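MobA-like NTP transferase domain-containing protein (Thermus thermophilus, PDB 2DPW) is of unknown function but carries a MobA-like NTP transferase domain and is probably a nucleotidyltransferase. Local coordinates at residues Y43-S48 against A101-L106; L88-D93 against G146-L151. All coordinates share one frame; numbering follows the deposited sequence.

Interaction 1. Residues Y43-S48 against A101-L106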
loop_
_atom_site.group_PDB
_atom_site.type_symbol
_atom_site.label_atom_id
_atom_site.label_comp_id
_atom_site.label_asym_id
_atom_site.label_seq_id
_atom_site.Cartn_x
_atom_site.Cartn_y
_atom_site.Cartn_z
ATOM N N TYR A 43 1.206 13.497 -7.822
ATOM C CA TYR A 43 1.558 14.889 -8.109
ATOM C C TYR A 43 0.286 15.711 -7.922
ATOM O O TYR A 43 0.277 16.748 -7.248
ATOM C CB TYR A 43 2.066 15.035 -9.549
ATOM C CG TYR A 43 3.518 14.634 -9.760
ATOM C CD1 TYR A 43 4.557 15.363 -9.175
ATOM C CD2 TYR A 43 3.854 13.538 -10.561
ATOM C CE1 TYR A 43 5.887 15.015 -9.378
ATOM C CE2 TYR A 43 5.185 13.178 -10.771
ATOM C CZ TYR A 43 6.198 13.921 -10.175
ATOM O OH TYR A 43 7.517 13.564 -10.359
ATOM N N ALA A 44 -0.796 15.215 -8.509
ATOM C CA ALA A 44 -2.084 15.871 -8.420
ATOM C C ALA A 44 -2.404 16.312 -6.990
ATOM O O ALA A 44 -2.893 17.417 -6.774
ATOM C CB ALA A 44 -3.170 14.943 -8.945
ATOM N N ALA A 45 -2.131 15.460 -6.008
ATOM C CA ALA A 45 -2.438 15.829 -4.633
ATOM C C ALA A 45 -1.310 16.634 -3.981
ATOM O O ALA A 45 -1.300 16.834 -2.769
ATOM C CB ALA A 45 -2.771 14.592 -3.807
ATOM N N GLY A 46 -0.367 17.093 -4.799
ATOM C CA GLY A 46 0.726 17.910 -4.298
ATOM C C GLY A 46 1.972 17.232 -3.758
ATOM O O GLY A 46 2.727 17.850 -3.002
ATOM N N LEU A 47 2.216 15.985 -4.145
ATOM C CA LEU A 47 3.388 15.267 -3.654
ATOM C C LEU A 47 4.436 15.053 -4.733
ATOM O O LEU A 47 4.143 15.122 -5.924
ATOM C CB LEU A 47 2.980 13.900 -3.118
ATOM C CG LEU A 47 1.842 13.842 -2.108
ATOM C CD1 LEU A 47 1.434 12.397 -1.868
ATOM C CD2 LEU A 47 2.288 14.489 -0.828
ATOM N N SER A 48 5.660 14.785 -4.295
ATOM C CA SER A 48 6.772 14.509 -5.193
ATOM C C SER A 48 7.067 13.007 -5.039
ATOM O O SER A 48 7.603 12.580 -4.024
ATOM C CB SER A 48 7.986 15.339 -4.781
ATOM O OG SER A 48 9.079 15.126 -5.660
ATOM N N ALA A 101 -8.739 10.651 -3.383
ATOM C CA ALA A 101 -8.421 9.541 -2.499
ATOM C C ALA A 101 -7.113 9.833 -1.758
ATOM O O ALA A 101 -6.997 9.619 -0.557
ATOM C CB ALA A 101 -8.292 8.261 -3.309
ATOM N N VAL A 102 -6.123 10.335 -2.477
ATOM C CA VAL A 102 -4.854 10.637 -1.851
ATOM C C VAL A 102 -4.959 11.719 -0.770
ATOM O O VAL A 102 -4.436 11.555 0.343
ATOM C CB VAL A 102 -3.822 11.064 -2.902
ATOM C CG1 VAL A 102 -2.566 11.583 -2.215
ATOM C CG2 VAL A 102 -3.483 9.882 -3.794
ATOM N N ARG A 103 -5.640 12.815 -1.087
ATOM C CA ARG A 103 -5.765 13.892 -0.128
ATOM C C ARG A 103 -6.545 13.485 1.102
ATOM O O ARG A 103 -6.264 13.957 2.197
ATOM C CB ARG A 103 -6.385 15.120 -0.791
ATOM C CG ARG A 103 -5.416 15.778 -1.756
ATOM C CD ARG A 103 -5.864 17.122 -2.284
ATOM N NE ARG A 103 -4.700 17.847 -2.788
ATOM C CZ ARG A 103 -4.749 18.965 -3.500
ATOM N NH1 ARG A 103 -5.921 19.511 -3.810
ATOM N NH2 ARG A 103 -3.621 19.538 -3.900
ATOM N N PHE A 104 -7.518 12.599 0.937
ATOM C CA PHE A 104 -8.303 12.150 2.083
ATOM C C PHE A 104 -7.344 11.579 3.116
ATOM O O PHE A 104 -7.329 11.979 4.282
ATOM C CB PHE A 104 -9.290 11.063 1.669
ATOM C CG PHE A 104 -9.992 10.417 2.827
ATOM C CD1 PHE A 104 -10.927 11.121 3.576
ATOM C CD2 PHE A 104 -9.698 9.113 3.192
ATOM C CE1 PHE A 104 -11.555 10.529 4.670
ATOM C CE2 PHE A 104 -10.321 8.518 4.283
ATOM C CZ PHE A 104 -11.250 9.230 5.023
ATOM N N VAL A 105 -6.547 10.624 2.655
ATOM C CA VAL A 105 -5.561 9.958 3.481
ATOM C C VAL A 105 -4.751 11.022 4.198
ATOM O O VAL A 105 -4.722 11.076 5.428
ATOM C CB VAL A 105 -4.613 9.094 2.611
ATOM C CG1 VAL A 105 -3.535 8.450 3.475
ATOM C CG2 VAL A 105 -5.419 8.035 1.876
ATOM N N LEU A 106 -4.113 11.876 3.407
ATOM C CA LEU A 106 -3.277 12.945 3.933
ATOM C C LEU A 106 -3.982 13.792 4.970
ATOM O O LEU A 106 -3.438 14.054 6.043
ATOM C CB LEU A 106 -2.835 13.841 2.794
ATOM C CG LEU A 106 -2.232 13.056 1.638
ATOM C CD1 LEU A 106 -2.206 13.918 0.387
ATOM C CD2 LEU A 106 -0.849 12.583 2.024
#

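Interaction 2. Residues L88-D93 against G146-L151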
loop_
_atom_site.group_PDB
_atom_site.type_symbol
_atom_site.label_atom_id
_atom_site.label_comp_id
_atom_site.label_asym_id
_atom_site.label_seq_id
_atom_site.Cartn_x
_atom_site.Cartn_y
_atom_site.Cartn_z
ATOM N N LEU A 88 4.007 9.064 1.872
ATOM C CA LEU A 88 2.961 8.158 1.459
ATOM C C LEU A 88 3.535 7.134 0.500
ATOM O O LEU A 88 4.136 7.467 -0.518
ATOM C CB LEU A 88 1.826 8.920 0.789
ATOM C CG LEU A 88 0.701 8.039 0.246
ATOM C CD1 LEU A 88 0.112 7.196 1.367
ATOM C CD2 LEU A 88 -0.361 8.908 -0.381
ATOM N N VAL A 89 3.355 5.873 0.842
ATOM C CA VAL A 89 3.862 4.817 0.007
ATOM C C VAL A 89 2.727 4.206 -0.768
ATOM O O VAL A 89 1.602 4.119 -0.278
ATOM C CB VAL A 89 4.524 3.725 0.840
ATOM C CG1 VAL A 89 5.109 2.659 -0.077
ATOM C CG2 VAL A 89 5.593 4.340 1.716
ATOM N N ALA A 90 3.037 3.785 -1.985
ATOM C CA ALA A 90 2.049 3.159 -2.843
ATOM C C ALA A 90 2.684 2.207 -3.838
ATOM O O ALA A 90 3.830 2.394 -4.261
ATOM C CB ALA A 90 1.263 4.216 -3.585
ATOM N N THR A 91 1.929 1.175 -4.190
ATOM C CA THR A 91 2.371 0.211 -5.186
ATOM C C THR A 91 1.965 0.780 -6.553
ATOM O O THR A 91 1.025 1.571 -6.649
ATOM C CB THR A 91 1.686 -1.140 -4.992
ATOM O OG1 THR A 91 0.266 -0.978 -5.118
ATOM C CG2 THR A 91 2.020 -1.703 -3.633
ATOM N N GLY A 92 2.660 0.377 -7.607
ATOM C CA GLY A 92 2.334 0.900 -8.919
ATOM C C GLY A 92 1.237 0.196 -9.699
ATOM O O GLY A 92 1.151 0.383 -10.911
ATOM N N ASP A 93 0.387 -0.584 -9.030
ATOM C CA ASP A 93 -0.672 -1.313 -9.727
ATOM C C ASP A 93 -2.099 -0.975 -9.306
ATOM O O ASP A 93 -2.989 -1.827 -9.348
ATOM C CB ASP A 93 -0.449 -2.813 -9.577
ATOM C CG ASP A 93 -0.702 -3.294 -8.175
ATOM O OD1 ASP A 93 -0.486 -2.498 -7.233
ATOM O OD2 ASP A 93 -1.107 -4.467 -8.019
ATOM N N GLY A 146 -5.562 -1.313 2.062
ATOM C CA GLY A 146 -5.197 -0.578 0.857
ATOM C C GLY A 146 -3.838 -0.961 0.308
ATOM O O GLY A 146 -3.217 -1.915 0.766
ATOM N N ASN A 147 -3.399 -0.226 -0.698
ATOM C CA ASN A 147 -2.131 -0.475 -1.310
ATOM C C ASN A 147 -1.316 0.783 -1.075
ATOM O O ASN A 147 -0.388 1.102 -1.811
ATOM C CB ASN A 147 -2.348 -0.709 -2.795
ATOM C CG ASN A 147 -2.934 -2.110 -3.118
ATOM O OD1 ASN A 147 -2.308 -3.128 -2.845
ATOM N ND2 ASN A 147 -4.127 -2.148 -3.720
ATOM N N LEU A 148 -1.735 1.523 -0.058
ATOM C CA LEU A 148 -1.093 2.763 0.343
ATOM C C LEU A 148 -0.667 2.617 1.783
ATOM O O LEU A 148 -1.321 1.931 2.565
ATOM C CB LEU A 148 -2.067 3.945 0.258
ATOM C CG LEU A 148 -2.680 4.425 -1.062
ATOM C CD1 LEU A 148 -3.527 5.640 -0.734
ATOM C CD2 LEU A 148 -1.617 4.787 -2.113
ATOM N N LEU A 149 0.434 3.269 2.122
ATOM C CA LEU A 149 0.940 3.252 3.484
ATOM C C LEU A 149 1.578 4.600 3.780
ATOM O O LEU A 149 2.526 5.019 3.110
ATOM C CB LEU A 149 1.973 2.150 3.683
ATOM C CG LEU A 149 2.387 1.924 5.138
ATOM C CD1 LEU A 149 1.232 1.323 5.930
ATOM C CD2 LEU A 149 3.578 0.997 5.167
ATOM N N LEU A 150 1.045 5.270 4.791
ATOM C CA LEU A 150 1.516 6.580 5.205
ATOM C C LEU A 150 2.530 6.452 6.360
ATOM O O LEU A 150 2.196 5.981 7.453
ATOM C CB LEU A 150 0.303 7.415 5.622
ATOM C CG LEU A 150 0.534 8.879 5.971
ATOM C CD1 LEU A 150 1.404 9.557 4.920
ATOM C CD2 LEU A 150 -0.813 9.558 6.084
ATOM N N LEU A 151 3.769 6.875 6.122
ATOM C CA LEU A 151 4.802 6.751 7.149
ATOM C C LEU A 151 5.494 8.015 7.587
ATOM O O LEU A 151 5.693 8.949 6.811
ATOM C CB LEU A 151 5.928 5.821 6.697
ATOM C CG LEU A 151 5.669 4.417 6.179
ATOM C CD1 LEU A 151 6.998 3.869 5.722
ATOM C CD2 LEU A 151 5.010 3.533 7.255
#

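Interaction 1. Residues Y43-S48 against A101-L106
Ala45 is the bump of this contact: its methyl group points at helix 99-108 and enters the hollow between the side chains of Val102, Arg103 and Leu106. The methyl meets Val102 CG1, 3.4 Å from Ala45 CB. On a second flank lies the aliphatic part of Arg103, whose CG comes within 3.6 Å of Ala45 CB, and one helical turn past Val102 the methyl Leu106 CD1 borders the hollow more loosely, 4.3 Å from Ala45 CB. Val102 presents CG1 because that branch stands anti to its backbone N (chi1 171°); the same methyl then meets Leu47 CD1 tip to tip at 4.1 Å, so one branch serves two neighbours. Ala45 is the first residue to leave helical geometry where helix 35-44 ends in a Schellman motif. Gly46, at phi 87° and psi 21°, is the C-prime residue: its N bonds back to Tyr43 O at 2.6 Å while Leu47 N reaches Leu42 O, and the reversal sends Leu47 toward the same helix that receives Ala45. With these backbone angles a CB on Gly46 would press on Ala45 O. Arg103, extended from CG to NE, lies along the turn. Ala45 O sits at the edge of the guanidinium, in its plane, and Ala44 O over one face, 3.6 Å from Arg103 NH2; neither approach is a hydrogen bond. The charge is instead paired through Arg103 NH1 with Glu99, one turn earlier on the helix, a residue that the Ala44 and Ala45 side chains also touch.

Interaction 2. Residues L88-D93 against G146-L151
Strands 88-91 and 148-151 run antiparallel, their axes 4.4 Å apart at closest approach and 160° between their directions. Val89 and Leu149 form the hydrogen-bonded pair, each N-H answering the other's carbonyl: Val89 N gives to Leu149 O at 2.6 Å and Leu149 N to Val89 O at 2.8 Å. Both donors stand about 30° out of the acceptor's carbonyl plane. Val89 O also receives a CA-H contact from Leu148 CA. Next along, Thr91 N makes a weak bond to Asn147 O at 3.3 Å, and the same oxygen takes a CA-H contact from Ala90. Thr91 OG1, held between its backbone N and carbonyl carbon (chi1 60°), donates to Asp93 OD1 at 2.7 Å and rests on Asn147 CB, the two side chains crossing obliquely. An alanine at Thr91 would remove OG1 and CG2, and would probably leave Asp93 OD1 without this donor and Asn147 less closely packed. Asp93 OD2 forms a salt bridge with Lys24, which may offset the nearby Asp223 carboxylate. On the face of Leu88 and Ala90, Leu148 CD2 lies against Ala90 CB; on the other, Val89 CB meets Leu149 CB at 4.1 Å. In this alpha/beta domain's central mixed sheet, backbone bonds join Leu88 and Ala90 to Ile6, and Ala90 also to Leu8, of parallel strand 4-8; antiparallel strand 114-120 flanks strand 148-152, and helix 99-108 packs on Leu88, Leu148 and Leu150.

Helix 99-108 joins the two contacts, whose centres are 11 Å apart. It follows strand 86-91 in the chain, and while Ala45 and Leu47 pack against it in interaction 1, its Val102 and Val105 lie on the strand pair of interaction 2. Val102 CG1 is 3.9 Å from Leu88 CD2, and Leu47 CD1 reaches the same Leu88 methyl at 4.2 Å. Val105 covers the other strand, 148-152, with CG1 3.9 Å from Leu150 CD2 and CG2 4.0 Å from Leu148 CD1. The centre of interaction 2 lies about 3 Å from the centre of the chain, that of interaction 1 about 14 Å. Both belong to the MobA-like NTP transferase domain; neither can be tied to a catalytic or ligand site.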